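PDB 3BRQ: HTH-type transcriptional regulator ascG from Escherichia coli, which represses transcription of the asc operon, a cryptic operon of Escherichia coli, as a sequence-specific DNA-binding regulator of the LacI family. Local coordinates for residues Ile83-Leu88 with Ile104-Arg109; Leu88-Ile93 with Arg110-Ser115; Val26-Tyr31 with Leu56-His61. All blocks are in the same frame, centred on the assembly; numbering follows the deposited sequence.

Contact 1: residues Ile83-Leu88 with Ile104-Arg109. With SO4 (sulfate ion), chain F.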
loop_
_atom_site.group_PDB
_atom_site.type_symbol
_atom_site.label_atom_id
_atom_site.label_comp_id
_atom_site.label_asym_id
_atom_site.label_seq_id
_atom_site.Cartn_x
_atom_site.Cartn_y
_atom_site.Cartn_z
ATOM N N ILE B 83 3.436 -16.876 9.880
ATOM C CA ILE B 83 3.922 -16.929 8.487
ATOM C C ILE B 83 2.779 -16.527 7.527
ATOM O O ILE B 83 1.688 -17.046 7.621
ATOM C CB ILE B 83 4.596 -18.293 8.150
ATOM C CG1 ILE B 83 4.853 -18.481 6.647
ATOM C CG2 ILE B 83 3.750 -19.463 8.578
ATOM C CD1 ILE B 83 6.068 -17.661 6.144
ATOM N N TYR B 84 3.014 -15.533 6.665
ATOM C CA TYR B 84 2.101 -15.298 5.547
ATOM C C TYR B 84 2.781 -15.659 4.185
ATOM O O TYR B 84 3.449 -14.839 3.592
ATOM C CB TYR B 84 1.565 -13.872 5.644
ATOM C CG TYR B 84 0.712 -13.378 4.491
ATOM C CD1 TYR B 84 0.171 -14.257 3.538
ATOM C CD2 TYR B 84 0.467 -12.003 4.355
ATOM C CE1 TYR B 84 -0.569 -13.782 2.461
ATOM C CE2 TYR B 84 -0.303 -11.522 3.317
ATOM C CZ TYR B 84 -0.832 -12.429 2.390
ATOM O OH TYR B 84 -1.577 -11.911 1.365
ATOM N N PRO B 85 2.658 -16.931 3.732
ATOM C CA PRO B 85 3.431 -17.396 2.613
ATOM C C PRO B 85 2.654 -17.372 1.285
ATOM O O PRO B 85 1.440 -17.719 1.236
ATOM C CB PRO B 85 3.722 -18.859 3.017
ATOM C CG PRO B 85 2.533 -19.273 3.718
ATOM C CD PRO B 85 1.877 -18.028 4.303
ATOM N N ARG B 86 3.342 -16.990 0.199
ATOM C CA ARG B 86 2.769 -17.168 -1.118
ATOM C C ARG B 86 3.151 -18.564 -1.580
ATOM O O ARG B 86 2.279 -19.288 -2.082
ATOM C CB ARG B 86 3.294 -16.143 -2.160
ATOM C CG ARG B 86 2.731 -16.435 -3.571
ATOM C CD ARG B 86 2.785 -15.303 -4.536
ATOM N NE ARG B 86 1.854 -14.200 -4.211
ATOM C CZ ARG B 86 1.826 -13.098 -4.931
ATOM N NH1 ARG B 86 2.644 -13.052 -5.981
ATOM N NH2 ARG B 86 0.994 -12.069 -4.641
ATOM N N PHE B 87 4.424 -18.956 -1.415
ATOM C CA PHE B 87 4.954 -20.139 -2.134
ATOM C C PHE B 87 4.905 -21.500 -1.413
ATOM O O PHE B 87 4.745 -22.543 -2.081
ATOM C CB PHE B 87 6.365 -19.858 -2.697
ATOM C CG PHE B 87 6.401 -18.695 -3.657
ATOM C CD1 PHE B 87 6.057 -18.881 -5.019
ATOM C CD2 PHE B 87 6.690 -17.414 -3.201
ATOM C CE1 PHE B 87 6.057 -17.817 -5.903
ATOM C CE2 PHE B 87 6.687 -16.318 -4.084
ATOM C CZ PHE B 87 6.375 -16.488 -5.409
ATOM N N LEU B 88 5.102 -21.537 -0.095
ATOM C CA LEU B 88 5.129 -22.825 0.612
ATOM C C LEU B 88 3.825 -23.584 0.406
ATOM O O LEU B 88 2.778 -22.975 0.456
ATOM C CB LEU B 88 5.401 -22.661 2.095
ATOM C CG LEU B 88 6.840 -22.300 2.514
ATOM C CD1 LEU B 88 6.836 -21.610 3.899
ATOM C CD2 LEU B 88 7.721 -23.541 2.554
ATOM N N ILE B 104 3.782 -21.548 15.985
ATOM C CA ILE B 104 3.845 -21.040 14.590
ATOM C C ILE B 104 2.449 -21.063 13.997
ATOM O O ILE B 104 1.765 -22.099 14.035
ATOM C CB ILE B 104 4.814 -21.833 13.669
ATOM C CG1 ILE B 104 6.220 -21.803 14.250
ATOM C CG2 ILE B 104 4.812 -21.243 12.196
ATOM C CD1 ILE B 104 7.181 -22.750 13.587
HETATM N N MSE B 105 1.991 -19.926 13.490
HETATM C CA MSE B 105 0.685 -19.902 12.856
HETATM C C MSE B 105 0.763 -19.348 11.441
HETATM O O MSE B 105 1.646 -18.526 11.165
HETATM C CB MSE B 105 -0.296 -19.098 13.723
HETATM C CG MSE B 105 -0.742 -19.963 14.950
HETATM SE SE MSE B 105 -2.118 -19.158 16.012
HETATM C CE MSE B 105 -3.655 -19.311 14.886
ATOM N N VAL B 106 -0.188 -19.744 10.589
ATOM C CA VAL B 106 -0.201 -19.379 9.169
ATOM C C VAL B 106 -1.432 -18.520 8.883
ATOM O O VAL B 106 -2.516 -18.797 9.371
ATOM C CB VAL B 106 -0.144 -20.654 8.219
ATOM C CG1 VAL B 106 -1.359 -21.490 8.402
ATOM C CG2 VAL B 106 -0.026 -20.258 6.732
ATOM N N LEU B 107 -1.212 -17.422 8.160
ATOM C CA LEU B 107 -2.241 -16.525 7.652
ATOM C C LEU B 107 -2.490 -16.783 6.149
ATOM O O LEU B 107 -1.533 -16.852 5.348
ATOM C CB LEU B 107 -1.747 -15.065 7.836
ATOM C CG LEU B 107 -2.725 -13.938 7.444
ATOM C CD1 LEU B 107 -3.913 -13.895 8.465
ATOM C CD2 LEU B 107 -1.996 -12.588 7.446
ATOM N N ASN B 108 -3.770 -16.853 5.753
ATOM C CA ASN B 108 -4.172 -16.859 4.329
ATOM C C ASN B 108 -4.075 -18.238 3.672
ATOM O O ASN B 108 -4.206 -18.343 2.442
ATOM C CB ASN B 108 -3.411 -15.807 3.478
ATOM C CG ASN B 108 -4.179 -15.406 2.177
ATOM O OD1 ASN B 108 -3.591 -15.288 1.091
ATOM N ND2 ASN B 108 -5.474 -15.209 2.287
ATOM N N ARG B 109 -3.815 -19.288 4.457
ATOM C CA ARG B 109 -3.736 -20.654 3.905
ATOM C C ARG B 109 -4.411 -21.589 4.922
ATOM O O ARG B 109 -4.242 -21.424 6.139
ATOM C CB ARG B 109 -2.272 -21.101 3.660
ATOM C CG ARG B 109 -1.295 -20.029 3.080
ATOM C CD ARG B 109 -1.495 -19.712 1.547
ATOM N NE ARG B 109 -1.344 -20.976 0.853
ATOM C CZ ARG B 109 -0.172 -21.473 0.448
ATOM N NH1 ARG B 109 0.922 -20.720 0.539
ATOM N NH2 ARG B 109 -0.115 -22.693 -0.138
HETATM S S SO4 F . -1.197 -13.963 -1.992
HETATM O O1 SO4 F . -2.226 -14.951 -1.977
HETATM O O2 SO4 F . 0.105 -14.617 -1.692
HETATM O O3 SO4 F . -1.248 -13.177 -3.196
HETATM O O4 SO4 F . -1.567 -12.978 -0.982
#
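Ile-83 and Val-106 face each other on neighbouring parallel strands, the outer two elements of a beta-alpha-beta unit formed by strand 80-84, helix 90-98 and strand 104-107 in a periplasmic-binding-protein-like fold. Two backbone bonds set the register: Ile-83 N gives to Met-105 O, and Leu-107 N to Ile-83 O at 3.0 Å and nearly straight (171°). On the face turned to helix 90-98, CG2 of Ile-83 lies between CG2 of Ile-104 and CB of Val-106, its nearest apolar side-chain neighbours across the strands. The CG2 methyl of Val-106, anti to its backbone N, meets CD of Pro-85 at 3.8 Å, the two side chains crossing at about a right angle, and Ile-93 of the helix packs on both.

Tyr-84 belongs to the other face. Its CB, CG and CD2 rest against the CD2 methyl of Leu-107, while CB of Asn-108 comes to 3.6 Å from CE1, with the amide and ring planes 83° apart; the Asn-108 amide bonds through ND2 to His-123. Beyond the strand ends the tyrosine hydroxyl meets a sulfate, OH to O4 2.6 Å, and Arg-86 holds the same ion through NE (to O2) and NH2 (to O3). Thr-153 OG1, Ser-151 OG and Gly-33 N also hydrogen-bond to the anion, which probably comes from the crystallisation liquor.

Arg-109 reaches across from the end of 104-109 with a chain bent at chi2 and chi3; its CG lies beside CG and CD of Pro-85, and its guanidinium meets the loop 85-88. NH1 bonds to Pro-85 O from above that carbonyl's plane, and NH1 and NH2 together clasp one atom, Leu-88 O, at 2.9 Å and 3.0 Å.

Contact 2: residues Leu88-Ile93 with Arg110-Ser115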
loop_
_atom_site.group_PDB
_atom_site.type_symbol
_atom_site.label_atom_id
_atom_site.label_comp_id
_atom_site.label_asym_id
_atom_site.label_seq_id
_atom_site.Cartn_x
_atom_site.Cartn_y
_atom_site.Cartn_z
ATOM N N LEU B 88 5.102 -21.537 -0.095
ATOM C CA LEU B 88 5.129 -22.825 0.612
ATOM C C LEU B 88 3.825 -23.584 0.406
ATOM O O LEU B 88 2.778 -22.975 0.456
ATOM C CB LEU B 88 5.401 -22.661 2.095
ATOM C CG LEU B 88 6.840 -22.300 2.514
ATOM C CD1 LEU B 88 6.836 -21.610 3.899
ATOM C CD2 LEU B 88 7.721 -23.541 2.554
ATOM N N SER B 89 3.898 -24.886 0.145
ATOM C CA SER B 89 2.683 -25.695 0.032
ATOM C C SER B 89 2.129 -25.885 1.432
ATOM O O SER B 89 2.849 -25.800 2.426
ATOM C CB SER B 89 3.000 -27.048 -0.561
ATOM O OG SER B 89 3.758 -27.771 0.362
ATOM N N VAL B 90 0.831 -26.113 1.528
ATOM C CA VAL B 90 0.195 -26.555 2.802
ATOM C C VAL B 90 0.994 -27.609 3.605
ATOM O O VAL B 90 1.277 -27.431 4.812
ATOM C CB VAL B 90 -1.293 -26.951 2.514
ATOM C CG1 VAL B 90 -1.835 -28.027 3.446
ATOM C CG2 VAL B 90 -2.139 -25.679 2.574
ATOM N N ASP B 91 1.371 -28.692 2.925
ATOM C CA ASP B 91 2.142 -29.742 3.531
ATOM C C ASP B 91 3.480 -29.256 4.026
ATOM O O ASP B 91 3.903 -29.680 5.076
ATOM C CB ASP B 91 2.359 -30.900 2.555
ATOM C CG ASP B 91 1.067 -31.612 2.228
ATOM O OD1 ASP B 91 0.174 -31.629 3.098
ATOM O OD2 ASP B 91 0.946 -32.166 1.113
ATOM N N GLU B 92 4.162 -28.415 3.251
ATOM C CA GLU B 92 5.418 -27.820 3.755
ATOM C C GLU B 92 5.184 -27.035 5.040
ATOM O O GLU B 92 5.965 -27.128 5.980
ATOM C CB GLU B 92 6.068 -26.933 2.708
ATOM C CG GLU B 92 6.732 -27.749 1.610
ATOM C CD GLU B 92 7.264 -26.895 0.446
ATOM O OE1 GLU B 92 6.518 -26.089 -0.148
ATOM O OE2 GLU B 92 8.456 -27.050 0.130
ATOM N N ILE B 93 4.096 -26.274 5.089
ATOM C CA ILE B 93 3.747 -25.539 6.294
ATOM C C ILE B 93 3.453 -26.507 7.464
ATOM O O ILE B 93 3.973 -26.304 8.555
ATOM C CB ILE B 93 2.619 -24.506 6.039
ATOM C CG1 ILE B 93 3.050 -23.509 4.916
ATOM C CG2 ILE B 93 2.327 -23.719 7.344
ATOM C CD1 ILE B 93 1.889 -22.923 4.005
ATOM N N ARG B 110 -5.184 -22.550 4.436
ATOM C CA ARG B 110 -5.870 -23.522 5.330
ATOM C C ARG B 110 -5.059 -24.798 5.508
ATOM O O ARG B 110 -4.803 -25.486 4.537
ATOM C CB ARG B 110 -7.272 -23.864 4.782
ATOM C CG ARG B 110 -8.110 -24.725 5.775
ATOM C CD ARG B 110 -9.585 -24.833 5.389
ATOM N NE ARG B 110 -9.758 -24.863 3.942
ATOM C CZ ARG B 110 -10.900 -25.141 3.304
ATOM N NH1 ARG B 110 -12.017 -25.430 3.978
ATOM N NH2 ARG B 110 -10.913 -25.127 1.972
ATOM N N LEU B 111 -4.645 -25.119 6.731
ATOM C CA LEU B 111 -3.821 -26.313 6.944
ATOM C C LEU B 111 -4.601 -27.633 6.986
ATOM O O LEU B 111 -5.794 -27.660 7.330
ATOM C CB LEU B 111 -2.937 -26.163 8.196
ATOM C CG LEU B 111 -1.810 -25.112 8.116
ATOM C CD1 LEU B 111 -0.844 -25.302 9.242
ATOM C CD2 LEU B 111 -1.064 -25.139 6.792
ATOM N N ARG B 112 -3.925 -28.725 6.611
ATOM C CA ARG B 112 -4.551 -30.043 6.550
ATOM C C ARG B 112 -4.466 -30.726 7.911
ATOM O O ARG B 112 -5.489 -31.060 8.515
ATOM C CB ARG B 112 -3.878 -30.896 5.457
ATOM C CG ARG B 112 -4.552 -32.262 5.188
ATOM C CD ARG B 112 -3.793 -33.145 4.157
ATOM N NE ARG B 112 -3.068 -32.385 3.129
ATOM C CZ ARG B 112 -3.628 -31.656 2.161
ATOM N NH1 ARG B 112 -4.952 -31.558 2.057
ATOM N NH2 ARG B 112 -2.853 -30.995 1.297
ATOM N N LYS B 113 -3.242 -30.936 8.384
ATOM C CA LYS B 113 -2.994 -31.486 9.714
ATOM C C LYS B 113 -3.229 -30.437 10.833
ATOM O O LYS B 113 -4.182 -30.565 11.591
ATOM C CB LYS B 113 -1.608 -32.122 9.768
ATOM C CG LYS B 113 -1.245 -32.778 11.069
ATOM C CD LYS B 113 0.215 -33.246 11.013
ATOM C CE LYS B 113 0.739 -33.609 12.396
ATOM N NZ LYS B 113 0.352 -32.552 13.401
ATOM N N ASN B 114 -2.410 -29.387 10.906
ATOM C CA ASN B 114 -2.515 -28.409 12.005
ATOM C C ASN B 114 -3.484 -27.264 11.738
ATOM O O ASN B 114 -3.098 -26.078 11.732
ATOM C CB ASN B 114 -1.139 -27.866 12.384
ATOM C CG ASN B 114 -0.142 -28.959 12.716
ATOM O OD1 ASN B 114 -0.131 -29.494 13.823
ATOM N ND2 ASN B 114 0.735 -29.272 11.762
ATOM N N SER B 115 -4.755 -27.613 11.551
ATOM C CA SER B 115 -5.785 -26.655 11.110
ATOM C C SER B 115 -6.068 -25.552 12.119
ATOM O O SER B 115 -6.432 -24.441 11.723
ATOM C CB SER B 115 -7.070 -27.386 10.737
ATOM O OG SER B 115 -7.414 -28.280 11.787
#
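A helix N-terminus fixed by a capping box, with a loop lying across its first turn, is the site of this contact: Val-90, Asp-91 and Ile-93 of helix 90-98 meet Arg-110, Leu-111 and Arg-112 of the connection between strands 104-107 and 118-119. Closest CA atoms are those of Val-90 and Leu-111, 5.8 Å apart.

Val-90 points its two methyls at different parts of the loop. CG2 reaches Arg-110 O at 3.3 Å, whereas CG1, anti to the backbone N, lies over one face of the Arg-112 guanidinium, 3.8 Å from NH2; the two side chains cross at about a right angle. One residue further on, Asp-91 approaches the edge of that guanidinium, in its plane. The salt bridge there is made by a weak hydrogen bond, NE to OD1 at 3.3 Å, with the carboxylate turned 64° from the guanidinium, so the pair is not a coplanar two-point grip. Both residues are solvent-exposed, which would probably temper the attraction.

Deeper in, the CD2 methyl of Leu-111 sits 3.7 Å from CG2 of Ile-93 and also touches its CB. Leucine CD1 comes to the same CG2 at 4.0 Å, so the fork of Leu-111 straddles that methyl, and Val-106 of the adjoining strand packs on both residues.

The helix start is organised by its own residues. Ser-89 OG accepts from Glu-92 N at 3.0 Å, and Glu-92 OE1 takes the Ser-89 N-H on its anti lone pair, almost straight (178°). Asp-94 of the same helix accepts from the loop nitrogens of Lys-113 and Asn-114. Reciprocal serine and glutamate bonds at positions N-cap and N3 are the signature of a capping box, here at the start of the helix in a beta-alpha-beta crossover.

Contact 3: residues Val26-Tyr31 with Leu56-His61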
loop_
_atom_site.group_PDB
_atom_site.type_symbol
_atom_site.label_atom_id
_atom_site.label_comp_id
_atom_site.label_asym_id
_atom_site.label_seq_id
_atom_site.Cartn_x
_atom_site.Cartn_y
_atom_site.Cartn_z
ATOM N N VAL B 26 6.765 -12.473 5.702
ATOM C CA VAL B 26 5.862 -12.046 4.634
ATOM C C VAL B 26 6.676 -11.952 3.338
ATOM O O VAL B 26 7.793 -11.431 3.321
ATOM C CB VAL B 26 5.179 -10.713 4.921
ATOM C CG1 VAL B 26 4.286 -10.276 3.766
ATOM C CG2 VAL B 26 4.365 -10.795 6.222
ATOM N N THR B 27 6.136 -12.587 2.284
ATOM C CA THR B 27 6.760 -12.608 0.956
ATOM C C THR B 27 6.814 -11.192 0.341
ATOM O O THR B 27 5.890 -10.374 0.499
ATOM C CB THR B 27 6.027 -13.659 0.034
ATOM O OG1 THR B 27 5.965 -14.923 0.740
ATOM C CG2 THR B 27 6.821 -13.956 -1.210
ATOM N N ASN B 28 7.877 -10.920 -0.400
ATOM C CA ASN B 28 8.085 -9.642 -1.075
ATOM C C ASN B 28 7.329 -9.608 -2.424
ATOM O O ASN B 28 7.915 -9.648 -3.508
ATOM C CB ASN B 28 9.593 -9.421 -1.270
ATOM C CG ASN B 28 9.919 -8.066 -1.890
ATOM O OD1 ASN B 28 9.411 -7.063 -1.472
ATOM N ND2 ASN B 28 10.754 -8.063 -2.913
ATOM N N THR B 29 6.011 -9.565 -2.346
ATOM C CA THR B 29 5.215 -9.513 -3.557
ATOM C C THR B 29 4.628 -8.129 -3.659
ATOM O O THR B 29 4.528 -7.411 -2.662
ATOM C CB THR B 29 4.132 -10.564 -3.580
ATOM O OG1 THR B 29 3.374 -10.475 -2.370
ATOM C CG2 THR B 29 4.772 -11.988 -3.702
ATOM N N LEU B 30 4.286 -7.730 -4.870
ATOM C CA LEU B 30 3.835 -6.358 -5.082
ATOM C C LEU B 30 2.400 -6.250 -4.536
ATOM O O LEU B 30 2.022 -5.234 -3.947
ATOM C CB LEU B 30 3.861 -6.013 -6.581
ATOM C CG LEU B 30 3.296 -4.640 -6.919
ATOM C CD1 LEU B 30 4.184 -3.466 -6.394
ATOM C CD2 LEU B 30 3.096 -4.542 -8.418
ATOM N N TYR B 31 1.633 -7.323 -4.717
ATOM C CA TYR B 31 0.270 -7.400 -4.211
ATOM C C TYR B 31 0.214 -8.455 -3.130
ATOM O O TYR B 31 0.913 -9.464 -3.221
ATOM C CB TYR B 31 -0.721 -7.794 -5.321
ATOM C CG TYR B 31 -2.153 -8.020 -4.831
ATOM C CD1 TYR B 31 -3.000 -6.946 -4.544
ATOM C CD2 TYR B 31 -2.653 -9.323 -4.642
ATOM C CE1 TYR B 31 -4.324 -7.160 -4.080
ATOM C CE2 TYR B 31 -3.953 -9.532 -4.196
ATOM C CZ TYR B 31 -4.796 -8.460 -3.924
ATOM O OH TYR B 31 -6.114 -8.709 -3.460
ATOM N N LEU B 56 9.796 -8.260 11.775
ATOM C CA LEU B 56 9.305 -8.786 10.467
ATOM C C LEU B 56 10.510 -9.150 9.610
ATOM O O LEU B 56 11.346 -8.309 9.371
ATOM C CB LEU B 56 8.497 -7.718 9.738
ATOM C CG LEU B 56 8.158 -7.879 8.268
ATOM C CD1 LEU B 56 7.087 -8.935 8.081
ATOM C CD2 LEU B 56 7.626 -6.534 7.754
ATOM N N ALA B 57 10.554 -10.382 9.113
ATOM C CA ALA B 57 11.605 -10.773 8.196
ATOM C C ALA B 57 11.047 -10.886 6.768
ATOM O O ALA B 57 9.964 -11.444 6.539
ATOM C CB ALA B 57 12.268 -12.133 8.669
ATOM N N ASP B 58 11.786 -10.334 5.813
ATOM C CA ASP B 58 11.482 -10.499 4.410
ATOM C C ASP B 58 11.460 -12.032 4.100
ATOM O O ASP B 58 12.461 -12.704 4.214
ATOM C CB ASP B 58 12.596 -9.845 3.607
ATOM C CG ASP B 58 12.339 -9.827 2.120
ATOM O OD1 ASP B 58 11.211 -10.212 1.712
ATOM O OD2 ASP B 58 13.300 -9.427 1.387
ATOM N N GLY B 59 10.340 -12.549 3.681
ATOM C CA GLY B 59 10.299 -13.968 3.216
ATOM C C GLY B 59 10.772 -14.067 1.759
ATOM O O GLY B 59 10.849 -15.177 1.188
ATOM N N LYS B 60 11.066 -12.903 1.157
ATOM C CA LYS B 60 11.663 -12.820 -0.209
ATOM C C LYS B 60 10.720 -13.330 -1.259
ATOM O O LYS B 60 9.597 -12.854 -1.338
ATOM C CB LYS B 60 13.048 -13.484 -0.293
ATOM C CG LYS B 60 14.012 -13.023 0.747
ATOM C CD LYS B 60 15.367 -13.684 0.671
ATOM C CE LYS B 60 16.240 -13.100 1.820
ATOM N NZ LYS B 60 17.626 -13.714 1.889
ATOM N N HIS B 61 11.067 -14.362 -2.025
ATOM C CA HIS B 61 10.214 -14.612 -3.155
ATOM C C HIS B 61 10.218 -16.060 -3.683
ATOM O O HIS B 61 10.181 -16.213 -4.916
ATOM C CB HIS B 61 10.612 -13.664 -4.337
ATOM C CG HIS B 61 9.450 -13.286 -5.204
ATOM N ND1 HIS B 61 8.881 -14.160 -6.110
ATOM C CD2 HIS B 61 8.734 -12.141 -5.296
ATOM C CE1 HIS B 61 7.862 -13.577 -6.718
ATOM N NE2 HIS B 61 7.751 -12.349 -6.246
HETATM O O HOH W 1 8.837 -8.950 2.488
#
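Val-26 to Thr-29 and Leu-56 to His-61 run in parallel sense, their end-to-end directions 41° apart and their backbones closest at Thr-27 and Gly-59, where the CA atoms are 4.4 Å from each other. Three N-H groups cross: Val-26 N to Ala-57 O is weak, Gly-59 N to Val-26 O measures 2.8 Å, and Asn-28 N to Lys-60 O is again 2.8 Å with an angle of 158° at hydrogen. The Gly-59 donor stands above the plane of the Val-26 carbonyl. A CB on Gly-59 would lie 3.3 Å from Val-26 O, a tight fit that the absent side chain avoids.

Among the side chains, CG2 of Val-26 packs on CD1 of Leu-56 at 3.8 Å, and Phe-36 of helix 36-49 touches both. In Thr-27 a chi1 of -52° puts OG1 beside the backbone N and anti to the carbonyl carbon, where it bonds to Glu-66. His-61 brings the edge of its ring, at CD2, to Asn-28 O, 3.2 Å away, while the CG2 methyl of Thr-29 lies near NE2.

Asp-58, its CG anti to the backbone N, turns OD1 forward to Lys-60 N, which it meets at 2.8 Å from above the carboxylate plane, closing an Asx turn. OD1 also touches CB of Asn-28, and a water lies 2.8 Å from both OD1 and Val-26 O. An alanine here would probably leave Lys-60 N without its acceptor, free the turn to move, and perhaps loosen the water.

Leu-56 and Ala-57 pair antiparallel with a strand of the second subunit, which continues the sheet across the dimer interface. Neighbouring parallel strands connected by a crossover through helix 36-49 form a beta-alpha-beta unit, as in the periplasmic-binding-protein-like fold.

In the fold
From the N terminus, contact 3 comes first: it closes the loop from strand 21-27 through helix 36-49 to strand 53-60, and is complete before contact 1 opens. Contact 1 then returns strand 104-107 to strand 80-84 around helix 90-98. Contact 2 crosses it, since 88-93 starts on the last residue of 83-88 and runs into the chain between the segments of contact 1, while 110-115 follows them. Their centres are 9 Å apart, and Val-106 CG1 packs on Leu-111 CG. Strands 80-84 and 21-27 are sheet neighbours, and past their ends contacts 3 and 1 touch, Phe-87 against His-61. Contacts 2 and 3 do not touch, their nearest atoms being about 7 Å apart.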